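Local coordinates for surface protein SPB1 (Streptococcus agalactiae, PDB 4UZG) that forms the backbone of the group B streptococcus type 2b pilus, its subunits probably being joined covalently by sortase into the fibre, at residues A[253-261]-A[269-277]. Sequence-based numbering, arbitrary orientation.
Sequences SQKVILGDG and DNLLVNPTV
Val256 reaches across to Val273 and Pro275 on a chain running the opposite way. Its CG1, anti to the backbone N (chi1 179°), lies 3.8 Å from Val273 CG2, the valines lying alongside with opposite senses, while Val256 CG2 meets Pro275 CB at 3.8 Å, the proline ring set roughly perpendicular to the valine. Compact branched and ring side chains suit this gap, where the backbones are too far apart to pair. Leu258 extends the apolar row, its CD1 3.9 Å from Val273 CG2 and also against the carbonyl O of Leu271. At one end Gln254, stretched out with CG anti to its N, sends NE2 to Thr276 O (2.9 Å), almost straight at 168°; the acceptor lies in the amide plane, but the donor stands above the carbonyl plane. Gln254 OE1 rests against Val277 CG2. At the other end the chains close in, and Gly259 N bonds Asn270 O (2.8 Å); at Gly259's backbone angles a side chain would press on the preceding carbonyl O, so glycine fits. Strand 254-258 pairs with 234-240, whereas 273-279 pairs with 169-177, so these residues join the edges of two sheets, as in a prealbumin-like beta sandwich.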
loop_
_atom_site.group_PDB
_atom_site.type_symbol
_atom_site.label_atom_id
_atom_site.label_comp_id
_atom_site.label_asym_id
_atom_site.label_seq_id
_atom_site.Cartn_x
_atom_site.Cartn_y
_atom_site.Cartn_z
ATOM N N SER A 253 -2.873 -11.540 -26.770
ATOM C CA SER A 253 -2.889 -11.526 -25.339
ATOM C C SER A 253 -4.321 -11.508 -24.841
ATOM O O SER A 253 -5.264 -11.294 -25.604
ATOM C CB SER A 253 -2.105 -10.330 -24.823
ATOM O OG SER A 253 -2.778 -9.127 -25.135
ATOM N N GLN A 254 -4.478 -11.760 -23.550
ATOM C CA GLN A 254 -5.786 -11.710 -22.913
ATOM C C GLN A 254 -5.819 -10.597 -21.876
ATOM O O GLN A 254 -5.029 -10.586 -20.938
ATOM C CB GLN A 254 -6.129 -13.037 -22.267
ATOM C CG GLN A 254 -7.505 -13.046 -21.661
ATOM C CD GLN A 254 -7.976 -14.445 -21.310
ATOM O OE1 GLN A 254 -7.731 -15.383 -22.054
ATOM N NE2 GLN A 254 -8.620 -14.590 -20.160
ATOM N N LYS A 255 -6.761 -9.672 -22.031
ATOM C CA LYS A 255 -6.933 -8.576 -21.089
ATOM C C LYS A 255 -7.501 -9.062 -19.759
ATOM O O LYS A 255 -8.435 -9.870 -19.740
ATOM C CB LYS A 255 -7.882 -7.554 -21.705
ATOM C CG LYS A 255 -8.036 -6.299 -20.853
ATOM C CD LYS A 255 -8.796 -5.192 -21.576
ATOM C CE LYS A 255 -10.216 -5.524 -21.828
ATOM N NZ LYS A 255 -10.831 -4.364 -22.559
ATOM N N VAL A 256 -6.958 -8.546 -18.662
ATOM C CA VAL A 256 -7.437 -8.840 -17.315
ATOM C C VAL A 256 -7.460 -7.526 -16.533
ATOM O O VAL A 256 -6.431 -6.870 -16.379
ATOM C CB VAL A 256 -6.506 -9.813 -16.589
ATOM C CG1 VAL A 256 -7.036 -10.083 -15.180
ATOM C CG2 VAL A 256 -6.295 -11.071 -17.347
ATOM N N ILE A 257 -8.632 -7.157 -16.027
ATOM C CA ILE A 257 -8.783 -5.964 -15.216
ATOM C C ILE A 257 -8.755 -6.333 -13.737
ATOM O O ILE A 257 -9.429 -7.253 -13.279
ATOM C CB ILE A 257 -10.067 -5.215 -15.577
ATOM C CG1 ILE A 257 -9.938 -4.676 -17.011
ATOM C CG2 ILE A 257 -10.325 -4.081 -14.588
ATOM C CD1 ILE A 257 -11.189 -4.094 -17.561
ATOM N N LEU A 258 -7.975 -5.557 -13.001
ATOM C CA LEU A 258 -7.865 -5.675 -11.587
ATOM C C LEU A 258 -8.424 -4.359 -11.014
ATOM O O LEU A 258 -8.042 -3.262 -11.431
ATOM C CB LEU A 258 -6.379 -5.872 -11.340
ATOM C CG LEU A 258 -5.942 -6.300 -9.969
ATOM C CD1 LEU A 258 -6.644 -7.556 -9.414
ATOM C CD2 LEU A 258 -4.443 -6.509 -9.974
ATOM N N GLY A 259 -9.346 -4.472 -10.067
ATOM C CA GLY A 259 -10.020 -3.304 -9.520
ATOM C C GLY A 259 -11.314 -2.983 -10.250
ATOM O O GLY A 259 -11.974 -3.877 -10.773
ATOM N N ASP A 260 -11.695 -1.707 -10.284
ATOM C CA ASP A 260 -12.942 -1.311 -10.931
ATOM C C ASP A 260 -13.007 -1.838 -12.347
ATOM O O ASP A 260 -12.072 -1.658 -13.121
ATOM C CB ASP A 260 -13.070 0.217 -10.976
ATOM C CG ASP A 260 -13.318 0.837 -9.611
ATOM O OD1 ASP A 260 -13.812 0.124 -8.715
ATOM O OD2 ASP A 260 -13.029 2.043 -9.454
ATOM N N GLY A 261 -14.107 -2.496 -12.678
ATOM C CA GLY A 261 -14.270 -3.091 -13.996
ATOM C C GLY A 261 -13.870 -4.559 -14.090
ATOM O O GLY A 261 -14.019 -5.184 -15.132
ATOM N N ASP A 269 -14.892 -9.580 -4.851
ATOM C CA ASP A 269 -13.750 -8.730 -4.521
ATOM C C ASP A 269 -13.011 -8.435 -5.824
ATOM O O ASP A 269 -12.340 -9.311 -6.387
ATOM C CB ASP A 269 -12.823 -9.447 -3.534
ATOM C CG ASP A 269 -11.713 -8.560 -3.019
ATOM O OD1 ASP A 269 -11.377 -7.564 -3.697
ATOM O OD2 ASP A 269 -11.173 -8.870 -1.933
ATOM N N ASN A 270 -13.097 -7.194 -6.298
ATOM C CA ASN A 270 -12.504 -6.905 -7.593
ATOM C C ASN A 270 -10.971 -6.816 -7.569
ATOM O O ASN A 270 -10.352 -6.640 -8.625
ATOM C CB ASN A 270 -13.142 -5.676 -8.237
ATOM C CG ASN A 270 -12.900 -4.425 -7.468
ATOM O OD1 ASN A 270 -11.945 -4.321 -6.701
ATOM N ND2 ASN A 270 -13.765 -3.446 -7.674
ATOM N N LEU A 271 -10.366 -7.007 -6.391
ATOM C CA LEU A 271 -8.896 -7.096 -6.276
ATOM C C LEU A 271 -8.389 -8.539 -6.232
ATOM O O LEU A 271 -7.193 -8.751 -6.106
ATOM C CB LEU A 271 -8.402 -6.293 -5.073
ATOM C CG LEU A 271 -8.528 -4.778 -5.232
ATOM C CD1 LEU A 271 -8.101 -4.126 -3.919
ATOM C CD2 LEU A 271 -7.685 -4.276 -6.395
ATOM N N LEU A 272 -9.287 -9.504 -6.358
ATOM C CA LEU A 272 -8.935 -10.917 -6.388
ATOM C C LEU A 272 -9.585 -11.505 -7.638
ATOM O O LEU A 272 -10.763 -11.856 -7.619
ATOM C CB LEU A 272 -9.407 -11.657 -5.131
ATOM C CG LEU A 272 -8.885 -11.129 -3.801
ATOM C CD1 LEU A 272 -9.560 -11.871 -2.659
ATOM C CD2 LEU A 272 -7.386 -11.248 -3.709
ATOM N N VAL A 273 -8.832 -11.586 -8.732
ATOM C CA VAL A 273 -9.431 -11.955 -10.007
ATOM C C VAL A 273 -8.850 -13.284 -10.500
ATOM O O VAL A 273 -7.741 -13.693 -10.141
ATOM C CB VAL A 273 -9.299 -10.832 -11.078
ATOM C CG1 VAL A 273 -9.932 -9.548 -10.601
ATOM C CG2 VAL A 273 -7.879 -10.583 -11.486
ATOM N N ASN A 274 -9.642 -13.950 -11.340
ATOM C CA ASN A 274 -9.392 -15.326 -11.732
ATOM C C ASN A 274 -9.635 -15.549 -13.218
ATOM O O ASN A 274 -10.524 -16.316 -13.595
ATOM C CB ASN A 274 -10.321 -16.255 -10.957
ATOM C CG ASN A 274 -10.168 -16.125 -9.471
ATOM O OD1 ASN A 274 -9.381 -16.848 -8.841
ATOM N ND2 ASN A 274 -10.921 -15.196 -8.884
ATOM N N PRO A 275 -8.835 -14.926 -14.091
ATOM C CA PRO A 275 -9.005 -15.167 -15.525
ATOM C C PRO A 275 -8.706 -16.618 -15.918
ATOM O O PRO A 275 -7.776 -17.232 -15.381
ATOM C CB PRO A 275 -7.964 -14.222 -16.146
ATOM C CG PRO A 275 -6.919 -14.068 -15.087
ATOM C CD PRO A 275 -7.727 -13.998 -13.821
ATOM N N THR A 276 -9.476 -17.131 -16.877
ATOM C CA THR A 276 -9.223 -18.420 -17.505
ATOM C C THR A 276 -8.738 -18.156 -18.921
ATOM O O THR A 276 -9.356 -17.385 -19.655
ATOM C CB THR A 276 -10.518 -19.262 -17.541
ATOM O OG1 THR A 276 -10.924 -19.561 -16.206
ATOM C CG2 THR A 276 -10.317 -20.557 -18.274
ATOM N N VAL A 277 -7.640 -18.803 -19.297
ATOM C CA VAL A 277 -7.089 -18.697 -20.637
ATOM C C VAL A 277 -7.243 -20.045 -21.318
ATOM O O VAL A 277 -6.801 -21.083 -20.790
ATOM C CB VAL A 277 -5.607 -18.287 -20.611
ATOM C CG1 VAL A 277 -5.048 -18.176 -22.036
ATOM C CG2 VAL A 277 -5.410 -16.975 -19.841
#